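Uronate isomerase (Caulobacter crescentus, PDB 2Q01) interconverts D-glucuronate and D-fructuronate, and likewise D-galacturonate and D-tagaturonate, in the breakdown of sugar acids. Local coordinates at residues B[372-385]-B[403-416]. Residues are numbered along the deposited sequence; the frame is centred on the assembly and turned at random.
Sequences APLAGHYPVLKLGP and VTETAGFYNTVGFN. With K (potassium ion), chain E.
Leu-383 and Val-403 meet tip to tip, CD1 of the leucine 3.7 Å from CG2 of the valine, where strand 381-383 of the TIM-barrel-type fold faces the C-terminal turns of helix 393-407. With CG anti to its carbonyl carbon (chi1 -68°), Leu-383 rests CD1 against both valine methyls, with CB of Ala-407 a little farther off. A second hollow, rimmed by Val-403 O, Thr-406 CB and Ala-407 CB, receives the small methyl of Ala-372. Just past helix 366-375, Gly-376 comes so near the end of helix 393-407 that a CB would collide with Thr-406 O; glycine fits, its CA 4.1 Å from that of Ala-407.

Past the helix the chain makes a single beta bridge, Leu-383 with Thr-412: Leu-383 N donates to Asn-411 O (2.8 Å, N-H...O 160°), while Val-413 N returns only a weak bond to Leu-383 O, supplemented by a water joining both atoms. Pro-385 presses its ring against Gly-414 O and crosses the Asn-416 side chain at about a right angle, CG 3.4 Å from OD1.

Lys-382, its chain bent at chi2, lays CG 3.4 Å from Asn-411 O and against Val-413 CG1, and its ammonium holds a potassium-bound water; an alanine here, losing CG and all beyond, would probably thin the cover on that valine methyl and leave the water without its lysine partner. The potassium is bound by carbonyls of Ala-375, Tyr-378 and Leu-381, and Ser-75 O of a second subunit also binds it, making the site intersubunit. Asn-411 suits its place because one amide serves twice: OD1 binds the potassium at 2.7 Å, while ND2 donates to a lone pair of Ala-407 O at 2.6 Å.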
loop_
_atom_site.group_PDB
_atom_site.type_symbol
_atom_site.label_atom_id
_atom_site.label_comp_id
_atom_site.label_asym_id
_atom_site.label_seq_id
_atom_site.Cartn_x
_atom_site.Cartn_y
_atom_site.Cartn_z
ATOM N N ALA B 372 -2.189 -1.828 -13.217
ATOM C CA ALA B 372 -3.537 -2.085 -13.714
ATOM C C ALA B 372 -4.082 -0.991 -14.652
ATOM O O ALA B 372 -4.633 -1.337 -15.701
ATOM C CB ALA B 372 -4.520 -2.402 -12.571
ATOM N N PRO B 373 -3.942 0.315 -14.287
ATOM C CA PRO B 373 -4.253 1.387 -15.254
ATOM C C PRO B 373 -3.533 1.293 -16.604
ATOM O O PRO B 373 -4.141 1.572 -17.635
ATOM C CB PRO B 373 -3.828 2.650 -14.511
ATOM C CG PRO B 373 -4.074 2.306 -13.074
ATOM C CD PRO B 373 -3.574 0.896 -12.976
ATOM N N LEU B 374 -2.260 0.906 -16.589
ATOM C CA LEU B 374 -1.487 0.719 -17.812
ATOM C C LEU B 374 -1.967 -0.497 -18.594
ATOM O O LEU B 374 -2.176 -0.424 -19.808
ATOM C CB LEU B 374 0.019 0.595 -17.503
ATOM C CG LEU B 374 0.839 1.863 -17.237
ATOM C CD1 LEU B 374 2.225 1.485 -16.722
ATOM C CD2 LEU B 374 0.960 2.749 -18.468
ATOM N N ALA B 375 -2.138 -1.613 -17.894
ATOM C CA ALA B 375 -2.516 -2.873 -18.535
ATOM C C ALA B 375 -3.988 -2.932 -18.909
ATOM O O ALA B 375 -4.358 -3.669 -19.828
ATOM C CB ALA B 375 -2.137 -4.055 -17.681
ATOM N N GLY B 376 -4.822 -2.150 -18.228
ATOM C CA GLY B 376 -6.225 -1.998 -18.603
ATOM C C GLY B 376 -6.452 -1.045 -19.774
ATOM O O GLY B 376 -7.594 -0.788 -20.146
ATOM N N HIS B 377 -5.373 -0.517 -20.350
ATOM C CA HIS B 377 -5.453 0.369 -21.513
ATOM C C HIS B 377 -4.658 -0.117 -22.725
ATOM O O HIS B 377 -5.195 -0.183 -23.825
ATOM C CB HIS B 377 -5.019 1.800 -21.169
ATOM C CG HIS B 377 -4.826 2.663 -22.377
ATOM N ND1 HIS B 377 -5.882 3.168 -23.104
ATOM C CD2 HIS B 377 -3.702 3.072 -23.012
ATOM C CE1 HIS B 377 -5.416 3.866 -24.126
ATOM N NE2 HIS B 377 -4.097 3.819 -24.096
ATOM N N TYR B 378 -3.374 -0.414 -22.534
ATOM C CA TYR B 378 -2.484 -0.717 -23.659
ATOM C C TYR B 378 -2.688 -2.125 -24.191
ATOM O O TYR B 378 -2.692 -3.074 -23.406
ATOM C CB TYR B 378 -1.022 -0.527 -23.250
ATOM C CG TYR B 378 -0.594 0.914 -23.218
ATOM C CD1 TYR B 378 -0.504 1.610 -22.014
ATOM C CD2 TYR B 378 -0.288 1.592 -24.402
ATOM C CE1 TYR B 378 -0.113 2.949 -21.989
ATOM C CE2 TYR B 378 0.100 2.923 -24.389
ATOM C CZ TYR B 378 0.185 3.594 -23.183
ATOM O OH TYR B 378 0.571 4.910 -23.181
ATOM N N PRO B 379 -2.862 -2.280 -25.519
ATOM C CA PRO B 379 -3.006 -3.580 -26.188
ATOM C C PRO B 379 -1.863 -4.570 -25.915
ATOM O O PRO B 379 -2.088 -5.782 -25.877
ATOM C CB PRO B 379 -3.014 -3.204 -27.667
ATOM C CG PRO B 379 -3.538 -1.838 -27.688
ATOM C CD PRO B 379 -2.958 -1.174 -26.485
ATOM N N VAL B 380 -0.662 -4.050 -25.691
ATOM C CA VAL B 380 0.541 -4.872 -25.590
ATOM C C VAL B 380 0.870 -5.374 -24.182
ATOM O O VAL B 380 1.664 -6.298 -24.030
ATOM C CB VAL B 380 1.765 -4.116 -26.154
ATOM C CG1 VAL B 380 1.572 -3.843 -27.622
ATOM C CG2 VAL B 380 1.984 -2.812 -25.419
ATOM N N LEU B 381 0.264 -4.767 -23.163
ATOM C CA LEU B 381 0.667 -4.982 -21.769
ATOM C C LEU B 381 -0.226 -5.972 -21.046
ATOM O O LEU B 381 -1.448 -5.904 -21.162
ATOM C CB LEU B 381 0.640 -3.652 -21.018
ATOM C CG LEU B 381 1.932 -2.881 -20.730
ATOM C CD1 LEU B 381 3.043 -3.128 -21.739
ATOM C CD2 LEU B 381 1.618 -1.398 -20.602
ATOM N N LYS B 382 0.366 -6.878 -20.283
ATOM C CA LYS B 382 -0.403 -7.835 -19.505
ATOM C C LYS B 382 0.254 -7.889 -18.140
ATOM O O LYS B 382 1.416 -7.528 -18.009
ATOM C CB LYS B 382 -0.335 -9.204 -20.171
ATOM C CG LYS B 382 -1.658 -9.885 -20.400
ATOM C CD LYS B 382 -2.220 -9.564 -21.757
ATOM C CE LYS B 382 -3.097 -10.679 -22.273
ATOM N NZ LYS B 382 -4.032 -10.152 -23.303
ATOM N N LEU B 383 -0.479 -8.338 -17.124
ATOM C CA LEU B 383 0.069 -8.396 -15.772
ATOM C C LEU B 383 0.448 -9.793 -15.351
ATOM O O LEU B 383 -0.334 -10.724 -15.486
ATOM C CB LEU B 383 -0.891 -7.787 -14.755
ATOM C CG LEU B 383 -1.068 -6.279 -14.896
ATOM C CD1 LEU B 383 -1.834 -5.729 -13.735
ATOM C CD2 LEU B 383 0.278 -5.570 -15.040
ATOM N N GLY B 384 1.667 -9.928 -14.846
ATOM C CA GLY B 384 2.139 -11.195 -14.321
ATOM C C GLY B 384 1.644 -11.348 -12.907
ATOM O O GLY B 384 1.254 -10.360 -12.287
ATOM N N PRO B 385 1.647 -12.585 -12.382
ATOM C CA PRO B 385 1.200 -12.802 -11.007
ATOM C C PRO B 385 2.144 -12.170 -9.995
ATOM O O PRO B 385 3.249 -11.743 -10.353
ATOM C CB PRO B 385 1.230 -14.326 -10.865
ATOM C CG PRO B 385 2.216 -14.782 -11.874
ATOM C CD PRO B 385 2.048 -13.848 -13.032
ATOM N N VAL B 403 -5.800 -5.381 -8.580
ATOM C CA VAL B 403 -5.560 -5.378 -10.017
ATOM C C VAL B 403 -6.834 -5.597 -10.852
ATOM O O VAL B 403 -6.974 -5.026 -11.940
ATOM C CB VAL B 403 -4.449 -6.424 -10.342
ATOM C CG1 VAL B 403 -4.660 -7.137 -11.673
ATOM C CG2 VAL B 403 -3.088 -5.779 -10.249
ATOM N N THR B 404 -7.759 -6.395 -10.319
ATOM C CA THR B 404 -8.942 -6.863 -11.053
ATOM C C THR B 404 -9.864 -5.741 -11.538
ATOM O O THR B 404 -10.328 -5.753 -12.677
ATOM C CB THR B 404 -9.757 -7.851 -10.191
ATOM O OG1 THR B 404 -8.922 -8.948 -9.814
ATOM C CG2 THR B 404 -10.965 -8.383 -10.939
ATOM N N GLU B 405 -10.110 -4.764 -10.679
ATOM C CA GLU B 405 -11.089 -3.719 -10.978
ATOM C C GLU B 405 -10.767 -2.825 -12.186
ATOM O O GLU B 405 -11.676 -2.367 -12.880
ATOM C CB GLU B 405 -11.406 -2.924 -9.718
ATOM C CG GLU B 405 -12.158 -3.795 -8.705
ATOM C CD GLU B 405 -12.247 -3.190 -7.328
ATOM O OE1 GLU B 405 -11.247 -2.594 -6.870
ATOM O OE2 GLU B 405 -13.329 -3.299 -6.708
ATOM N N THR B 406 -9.481 -2.617 -12.457
ATOM C CA THR B 406 -9.056 -1.842 -13.624
ATOM C C THR B 406 -8.598 -2.719 -14.799
ATOM O O THR B 406 -9.004 -2.498 -15.940
ATOM C CB THR B 406 -7.964 -0.829 -13.251
ATOM O OG1 THR B 406 -8.412 -0.041 -12.143
ATOM C CG2 THR B 406 -7.668 0.083 -14.410
ATOM N N ALA B 407 -7.765 -3.716 -14.519
ATOM C CA ALA B 407 -7.239 -4.585 -15.568
ATOM C C ALA B 407 -8.208 -5.701 -15.974
ATOM O O ALA B 407 -8.173 -6.184 -17.104
ATOM C CB ALA B 407 -5.889 -5.168 -15.150
ATOM N N GLY B 408 -9.077 -6.110 -15.057
ATOM C CA GLY B 408 -9.914 -7.274 -15.282
ATOM C C GLY B 408 -9.096 -8.526 -15.089
ATOM O O GLY B 408 -7.989 -8.475 -14.547
ATOM N N PHE B 409 -9.642 -9.654 -15.532
ATOM C CA PHE B 409 -8.959 -10.938 -15.423
ATOM C C PHE B 409 -8.193 -11.288 -16.690
ATOM O O PHE B 409 -7.226 -12.047 -16.652
ATOM C CB PHE B 409 -9.961 -12.049 -15.136
ATOM C CG PHE B 409 -10.548 -12.004 -13.754
ATOM C CD1 PHE B 409 -9.848 -12.522 -12.668
ATOM C CD2 PHE B 409 -11.808 -11.463 -13.542
ATOM C CE1 PHE B 409 -10.393 -12.491 -11.388
ATOM C CE2 PHE B 409 -12.366 -11.434 -12.269
ATOM C CZ PHE B 409 -11.658 -11.947 -11.190
ATOM N N TYR B 410 -8.629 -10.726 -17.810
ATOM C CA TYR B 410 -8.161 -11.155 -19.120
ATOM C C TYR B 410 -6.931 -10.375 -19.566
ATOM O O TYR B 410 -6.352 -10.652 -20.620
ATOM C CB TYR B 410 -9.306 -11.078 -20.129
ATOM C CG TYR B 410 -10.468 -11.969 -19.740
ATOM C CD1 TYR B 410 -11.550 -11.465 -19.017
ATOM C CD2 TYR B 410 -10.471 -13.326 -20.060
ATOM C CE1 TYR B 410 -12.603 -12.278 -18.639
ATOM C CE2 TYR B 410 -11.528 -14.151 -19.684
ATOM C CZ TYR B 410 -12.587 -13.616 -18.973
ATOM O OH TYR B 410 -13.638 -14.417 -18.598
ATOM N N ASN B 411 -6.550 -9.407 -18.732
ATOM C CA ASN B 411 -5.298 -8.676 -18.837
ATOM C C ASN B 411 -4.241 -9.222 -17.874
ATOM O O ASN B 411 -3.212 -8.584 -17.644
ATOM C CB ASN B 411 -5.536 -7.199 -18.537
ATOM C CG ASN B 411 -6.133 -6.452 -19.713
ATOM O OD1 ASN B 411 -5.682 -6.607 -20.852
ATOM N ND2 ASN B 411 -7.102 -5.595 -19.446
ATOM N N THR B 412 -4.517 -10.387 -17.293
ATOM C CA THR B 412 -3.546 -11.108 -16.470
ATOM C C THR B 412 -3.156 -12.418 -17.178
ATOM O O THR B 412 -3.779 -12.796 -18.173
ATOM C CB THR B 412 -4.055 -11.352 -15.014
ATOM O OG1 THR B 412 -5.066 -12.370 -15.002
ATOM C CG2 THR B 412 -4.604 -10.053 -14.386
ATOM N N VAL B 413 -2.115 -13.092 -16.689
ATOM C CA VAL B 413 -1.556 -14.260 -17.391
ATOM C C VAL B 413 -1.617 -15.564 -16.579
ATOM O O VAL B 413 -1.012 -16.571 -16.957
ATOM C CB VAL B 413 -0.092 -14.000 -17.887
ATOM C CG1 VAL B 413 -0.032 -12.787 -18.772
ATOM C CG2 VAL B 413 0.883 -13.841 -16.719
ATOM N N GLY B 414 -2.350 -15.547 -15.472
ATOM C CA GLY B 414 -2.404 -16.700 -14.586
ATOM C C GLY B 414 -1.226 -16.755 -13.628
ATOM O O GLY B 414 -0.813 -15.735 -13.078
ATOM N N PHE B 415 -0.677 -17.950 -13.441
ATOM C CA PHE B 415 0.329 -18.193 -12.414
ATOM C C PHE B 415 1.584 -18.844 -12.986
ATOM O O PHE B 415 1.503 -19.721 -13.846
ATOM C CB PHE B 415 -0.274 -19.067 -11.293
ATOM C CG PHE B 415 0.714 -19.491 -10.235
ATOM C CD1 PHE B 415 1.098 -18.610 -9.228
ATOM C CD2 PHE B 415 1.253 -20.779 -10.237
ATOM C CE1 PHE B 415 2.019 -19.005 -8.253
ATOM C CE2 PHE B 415 2.175 -21.177 -9.265
ATOM C CZ PHE B 415 2.551 -20.293 -8.272
ATOM N N ASN B 416 2.742 -18.395 -12.509
ATOM C CA ASN B 416 3.993 -19.120 -12.692
ATOM C C ASN B 416 4.661 -19.346 -11.337
ATOM O O ASN B 416 4.562 -18.506 -10.448
ATOM C CB ASN B 416 4.923 -18.421 -13.700
ATOM C CG ASN B 416 5.393 -17.054 -13.235
ATOM O OD1 ASN B 416 4.808 -16.033 -13.589
ATOM N ND2 ASN B 416 6.467 -17.027 -12.459
HETATM K K K E . -3.734 -5.269 -22.169
HETATM O O HOH W 1 -9.526 -0.469 -17.791
HETATM O O HOH W 2 -3.841 -7.266 -23.857
HETATM O O HOH W 3 -1.244 -13.101 -14.111
#